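Local coordinates for protein pyruvate kinase 1 (Trypanosoma brucei brucei, PDB 4KCT) that transfers phosphate from phosphoenolpyruvate to ADP in the last step of glycolysis, yielding pyruvate and ATP, and also decarboxylates oxaloacetate, at residues S411-R425 and N433-A445. Residues are numbered along the deposited sequence; the frame is centred on the assembly and turned at random.
Sequences SKYRPNCPIICVTTR and NVTRSVVSVFYDA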
loop_
_atom_site.group_PDB
_atom_site.type_symbol
_atom_site.label_atom_id
_atom_site.label_comp_id
_atom_site.label_asym_id
_atom_site.label_seq_id
_atom_site.Cartn_x
_atom_site.Cartn_y
_atom_site.Cartn_z
ATOM N N SER A 411 -17.645 -10.837 13.987
ATOM C CA SER A 411 -18.292 -9.769 13.196
ATOM C C SER A 411 -17.409 -8.523 13.070
ATOM O O SER A 411 -17.437 -7.825 12.049
ATOM C CB SER A 411 -19.660 -9.393 13.810
ATOM O OG SER A 411 -20.320 -8.419 12.988
ATOM N N LYS A 412 -16.589 -8.267 14.085
ATOM C CA LYS A 412 -15.702 -7.110 14.057
ATOM C C LYS A 412 -14.833 -7.148 12.771
ATOM O O LYS A 412 -14.495 -6.096 12.204
ATOM C CB LYS A 412 -14.800 -7.125 15.301
ATOM C CG LYS A 412 -13.610 -6.201 15.223
ATOM C CD LYS A 412 -12.825 -6.230 16.554
ATOM C CE LYS A 412 -11.696 -5.198 16.520
ATOM N NZ LYS A 412 -10.955 -5.168 17.812
ATOM N N TYR A 413 -14.462 -8.350 12.331
ATOM C CA TYR A 413 -13.559 -8.489 11.170
ATOM C C TYR A 413 -14.302 -8.611 9.843
ATOM O O TYR A 413 -13.678 -8.693 8.782
ATOM C CB TYR A 413 -12.556 -9.638 11.378
ATOM C CG TYR A 413 -11.511 -9.268 12.405
ATOM C CD1 TYR A 413 -10.460 -8.391 12.060
ATOM C CD2 TYR A 413 -11.751 -9.486 13.761
ATOM C CE1 TYR A 413 -9.548 -7.946 13.025
ATOM C CE2 TYR A 413 -10.885 -8.979 14.733
ATOM C CZ TYR A 413 -9.803 -8.191 14.352
ATOM O OH TYR A 413 -8.970 -7.654 15.317
ATOM N N ARG A 414 -15.622 -8.420 9.890
ATOM C CA ARG A 414 -16.391 -8.141 8.677
ATOM C C ARG A 414 -16.232 -9.249 7.600
ATOM O O ARG A 414 -15.829 -8.968 6.477
ATOM C CB ARG A 414 -15.977 -6.775 8.098
ATOM C CG ARG A 414 -16.358 -5.551 8.978
ATOM C CD ARG A 414 -17.677 -5.758 9.687
ATOM N NE ARG A 414 -18.367 -4.499 10.049
ATOM C CZ ARG A 414 -19.155 -4.361 11.123
ATOM N NH1 ARG A 414 -19.895 -3.253 11.276
ATOM N NH2 ARG A 414 -19.324 -5.386 11.970
ATOM N N PRO A 415 -16.505 -10.511 7.957
ATOM C CA PRO A 415 -16.574 -11.517 6.897
ATOM C C PRO A 415 -17.662 -11.170 5.866
ATOM O O PRO A 415 -18.561 -10.357 6.155
ATOM C CB PRO A 415 -16.952 -12.807 7.659
ATOM C CG PRO A 415 -17.661 -12.337 8.890
ATOM C CD PRO A 415 -16.947 -11.041 9.263
ATOM N N ASN A 416 -17.621 -11.813 4.688
ATOM C CA ASN A 416 -18.651 -11.536 3.684
ATOM C C ASN A 416 -19.782 -12.587 3.718
ATOM O O ASN A 416 -20.619 -12.620 2.830
ATOM C CB ASN A 416 -18.047 -11.412 2.286
ATOM C CG ASN A 416 -17.460 -12.712 1.797
ATOM O OD1 ASN A 416 -17.690 -13.758 2.404
ATOM N ND2 ASN A 416 -16.824 -12.685 0.618
ATOM N N CYS A 417 -19.744 -13.489 4.696
ATOM C CA CYS A 417 -20.741 -14.586 4.778
ATOM C C CYS A 417 -21.487 -14.474 6.101
ATOM O O CYS A 417 -21.030 -13.781 6.985
ATOM C CB CYS A 417 -20.041 -15.955 4.704
ATOM S SG CYS A 417 -18.753 -16.189 5.966
ATOM N N PRO A 418 -22.547 -15.295 6.296
ATOM C CA PRO A 418 -23.247 -15.309 7.575
ATOM C C PRO A 418 -22.370 -15.861 8.714
ATOM O O PRO A 418 -21.488 -16.726 8.486
ATOM C CB PRO A 418 -24.430 -16.258 7.323
ATOM C CG PRO A 418 -24.638 -16.200 5.843
ATOM C CD PRO A 418 -23.266 -16.064 5.260
ATOM N N ILE A 419 -22.565 -15.327 9.902
ATOM C CA ILE A 419 -21.946 -15.885 11.103
ATOM C C ILE A 419 -23.036 -16.555 11.939
ATOM O O ILE A 419 -23.858 -15.880 12.578
ATOM C CB ILE A 419 -21.339 -14.784 11.962
ATOM C CG1 ILE A 419 -20.329 -13.959 11.160
ATOM C CG2 ILE A 419 -20.721 -15.366 13.248
ATOM C CD1 ILE A 419 -19.927 -12.688 11.896
ATOM N N ILE A 420 -23.093 -17.878 11.876
ATOM C CA ILE A 420 -24.028 -18.620 12.702
ATOM C C ILE A 420 -23.492 -18.733 14.121
ATOM O O ILE A 420 -22.384 -19.207 14.325
ATOM C CB ILE A 420 -24.233 -20.037 12.136
ATOM C CG1 ILE A 420 -24.793 -19.943 10.696
ATOM C CG2 ILE A 420 -25.167 -20.842 13.044
ATOM C CD1 ILE A 420 -24.750 -21.258 9.952
ATOM N N CYS A 421 -24.250 -18.229 15.093
ATOM C CA CYS A 421 -23.833 -18.305 16.465
ATOM C C CYS A 421 -24.769 -19.266 17.214
ATOM O O CYS A 421 -25.999 -19.023 17.306
ATOM C CB CYS A 421 -23.888 -16.928 17.118
ATOM S SG CYS A 421 -23.554 -16.988 18.910
ATOM N N VAL A 422 -24.202 -20.352 17.729
ATOM C CA VAL A 422 -24.941 -21.234 18.629
ATOM C C VAL A 422 -24.707 -20.800 20.065
ATOM O O VAL A 422 -23.544 -20.718 20.534
ATOM C CB VAL A 422 -24.544 -22.711 18.455
ATOM C CG1 VAL A 422 -25.362 -23.588 19.411
ATOM C CG2 VAL A 422 -24.795 -23.151 17.009
ATOM N N THR A 423 -25.789 -20.416 20.730
ATOM C CA THR A 423 -25.695 -19.858 22.049
ATOM C C THR A 423 -26.551 -20.646 23.035
ATOM O O THR A 423 -27.547 -21.258 22.661
ATOM C CB THR A 423 -26.103 -18.352 22.059
ATOM O OG1 THR A 423 -25.906 -17.816 23.366
ATOM C CG2 THR A 423 -27.564 -18.180 21.658
ATOM N N THR A 424 -26.197 -20.574 24.307
ATOM C CA THR A 424 -26.986 -21.227 25.356
ATOM C C THR A 424 -27.914 -20.244 26.082
ATOM O O THR A 424 -28.558 -20.612 27.069
ATOM C CB THR A 424 -26.051 -21.856 26.402
ATOM O OG1 THR A 424 -25.118 -20.862 26.833
ATOM C CG2 THR A 424 -25.274 -23.016 25.784
ATOM N N ARG A 425 -27.972 -18.997 25.614
ATOM C CA ARG A 425 -28.838 -17.990 26.226
ATOM C C ARG A 425 -29.764 -17.323 25.222
ATOM O O ARG A 425 -29.311 -16.728 24.245
ATOM C CB ARG A 425 -28.015 -16.920 26.930
ATOM C CG ARG A 425 -27.226 -17.429 28.115
ATOM C CD ARG A 425 -26.429 -16.309 28.759
ATOM N NE ARG A 425 -25.195 -16.840 29.319
ATOM C CZ ARG A 425 -24.157 -16.101 29.701
ATOM N NH1 ARG A 425 -24.223 -14.769 29.679
ATOM N NH2 ARG A 425 -23.061 -16.700 30.131
ATOM N N ASN A 433 -28.791 -9.384 17.614
ATOM C CA ASN A 433 -29.530 -8.716 16.524
ATOM C C ASN A 433 -28.983 -7.345 16.143
ATOM O O ASN A 433 -29.337 -6.811 15.064
ATOM C CB ASN A 433 -31.027 -8.551 16.884
ATOM C CG ASN A 433 -31.846 -9.806 16.614
ATOM O OD1 ASN A 433 -31.953 -10.238 15.485
ATOM N ND2 ASN A 433 -32.563 -10.274 17.627
ATOM N N VAL A 434 -28.186 -6.716 17.012
ATOM C CA VAL A 434 -27.520 -5.468 16.581
ATOM C C VAL A 434 -26.134 -5.657 15.956
ATOM O O VAL A 434 -25.443 -4.689 15.690
ATOM C CB VAL A 434 -27.462 -4.385 17.667
ATOM C CG1 VAL A 434 -28.866 -3.953 18.061
ATOM C CG2 VAL A 434 -26.693 -4.888 18.888
ATOM N N THR A 435 -25.753 -6.898 15.676
ATOM C CA THR A 435 -24.396 -7.154 15.232
ATOM C C THR A 435 -24.383 -7.706 13.824
ATOM O O THR A 435 -25.094 -8.673 13.518
ATOM C CB THR A 435 -23.674 -8.098 16.211
ATOM O OG1 THR A 435 -23.310 -7.340 17.378
ATOM C CG2 THR A 435 -22.421 -8.653 15.582
ATOM N N ARG A 436 -23.631 -7.042 12.938
ATOM C CA ARG A 436 -23.666 -7.367 11.515
ATOM C C ARG A 436 -23.412 -8.867 11.286
ATOM O O ARG A 436 -22.443 -9.424 11.841
ATOM C CB ARG A 436 -22.609 -6.529 10.775
ATOM C CG ARG A 436 -22.603 -6.706 9.246
ATOM C CD ARG A 436 -21.474 -5.856 8.638
ATOM N NE ARG A 436 -21.389 -6.013 7.186
ATOM C CZ ARG A 436 -20.704 -6.981 6.569
ATOM N NH1 ARG A 436 -20.722 -7.049 5.245
ATOM N NH2 ARG A 436 -19.995 -7.876 7.270
ATOM N N SER A 437 -24.198 -9.479 10.379
ATOM C CA SER A 437 -23.933 -10.868 9.845
ATOM C C SER A 437 -24.420 -12.029 10.706
ATOM O O SER A 437 -24.478 -13.153 10.232
ATOM C CB SER A 437 -22.441 -11.088 9.557
ATOM O OG SER A 437 -21.932 -10.032 8.788
ATOM N N VAL A 438 -24.648 -11.787 11.992
ATOM C CA VAL A 438 -24.864 -12.879 12.946
ATOM C C VAL A 438 -26.289 -13.373 12.859
ATOM O O VAL A 438 -27.221 -12.567 12.683
ATOM C CB VAL A 438 -24.547 -12.456 14.406
ATOM C CG1 VAL A 438 -24.901 -13.577 15.370
ATOM C CG2 VAL A 438 -23.063 -12.134 14.527
ATOM N N VAL A 439 -26.433 -14.699 12.798
ATOM C CA VAL A 439 -27.735 -15.349 12.869
ATOM C C VAL A 439 -27.652 -16.378 14.002
ATOM O O VAL A 439 -26.739 -17.200 14.019
ATOM C CB VAL A 439 -28.059 -16.072 11.538
ATOM C CG1 VAL A 439 -29.402 -16.790 11.633
ATOM C CG2 VAL A 439 -28.092 -15.066 10.386
ATOM N N SER A 440 -28.560 -16.283 14.976
ATOM C CA SER A 440 -28.436 -17.060 16.218
ATOM C C SER A 440 -29.323 -18.286 16.263
ATOM O O SER A 440 -30.433 -18.291 15.701
ATOM C CB SER A 440 -28.732 -16.174 17.416
ATOM O OG SER A 440 -27.704 -15.209 17.559
ATOM N N VAL A 441 -28.808 -19.349 16.884
ATOM C CA VAL A 441 -29.585 -20.551 17.143
ATOM C C VAL A 441 -29.426 -20.891 18.606
ATOM O O VAL A 441 -28.310 -20.895 19.127
ATOM C CB VAL A 441 -29.064 -21.765 16.332
ATOM C CG1 VAL A 441 -30.082 -22.895 16.385
ATOM C CG2 VAL A 441 -28.810 -21.368 14.905
ATOM N N PHE A 442 -30.530 -21.205 19.267
ATOM C CA PHE A 442 -30.493 -21.479 20.688
ATOM C C PHE A 442 -30.227 -22.964 20.963
ATOM O O PHE A 442 -30.925 -23.837 20.439
ATOM C CB PHE A 442 -31.813 -21.058 21.317
ATOM C CG PHE A 442 -31.919 -21.372 22.783
ATOM C CD1 PHE A 442 -31.010 -20.839 23.687
ATOM C CD2 PHE A 442 -32.952 -22.182 23.259
ATOM C CE1 PHE A 442 -31.151 -21.079 25.057
ATOM C CE2 PHE A 442 -33.100 -22.421 24.611
ATOM C CZ PHE A 442 -32.188 -21.888 25.513
ATOM N N TYR A 443 -29.234 -23.242 21.800
ATOM C CA TYR A 443 -29.000 -24.594 22.324
ATOM C C TYR A 443 -29.488 -24.668 23.754
ATOM O O TYR A 443 -28.971 -23.971 24.629
ATOM C CB TYR A 443 -27.504 -24.956 22.287
ATOM C CG TYR A 443 -27.185 -26.341 22.913
ATOM C CD1 TYR A 443 -27.437 -27.525 22.203
ATOM C CD2 TYR A 443 -26.635 -26.449 24.187
ATOM C CE1 TYR A 443 -27.202 -28.781 22.769
ATOM C CE2 TYR A 443 -26.385 -27.711 24.764
ATOM C CZ TYR A 443 -26.643 -28.869 24.020
ATOM O OH TYR A 443 -26.384 -30.116 24.541
ATOM N N ASP A 444 -30.476 -25.527 23.994
ATOM C CA ASP A 444 -31.065 -25.668 25.322
ATOM C C ASP A 444 -30.314 -26.694 26.181
ATOM O O ASP A 444 -30.595 -27.888 26.118
ATOM C CB ASP A 444 -32.527 -26.070 25.191
ATOM C CG ASP A 444 -33.289 -25.934 26.503
ATOM O OD1 ASP A 444 -32.655 -26.002 27.578
ATOM O OD2 ASP A 444 -34.510 -25.717 26.447
ATOM N N ALA A 445 -29.375 -26.222 26.995
ATOM C CA ALA A 445 -28.455 -27.127 27.690
ATOM C C ALA A 445 -29.162 -27.868 28.829
ATOM O O ALA A 445 -28.850 -29.026 29.109
ATOM C CB ALA A 445 -27.247 -26.370 28.214
HETATM O O HOH W 1 -19.734 -8.626 10.003
HETATM O O HOH W 2 -21.507 -11.022 6.378
HETATM O O HOH W 3 -28.954 -23.414 27.549
#
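Arg436, in the type II turn that leads into strand 438-442, lays its side chain along Ser411, Arg414 and Pro415. Its CB packs against Ser411 OG and Arg414 NH2. With CG anti to the backbone N (chi1 -176°) and the chain extended as far as NE, CD rests over the centre of one face of the Arg414 guanidinium, 3.7 Å from CZ. At the tip, NH2 of Arg436 donates in its own plane to Pro415 O (3.1 Å, 167° at the hydrogen) and to a water that also donates to Ser411 OG and Ser437 OG. Arg414 is held by Gly324 O and a salt bridge to Asp326, which also accepts from Arg436 N and probably offsets the two like charges. Past Arg436 O, which accepts from Ser411 OG at 2.6 Å, the chains run parallel: Ile419, Cys421 and Thr423 use both N-H and C=O toward residues 437-443. Val438 CG1 meets Cys421 CB on one face; Ile420 and Val441 put their CG2 methyls side by side on the other, covered by helix 455-467. With helix 426-431 between the strands, this is a beta-alpha-beta unit at the sheet edge; Thr424's side chain lies about 6 Å from bound 2,6-di-O-phosphono-beta-D-fructofuranose.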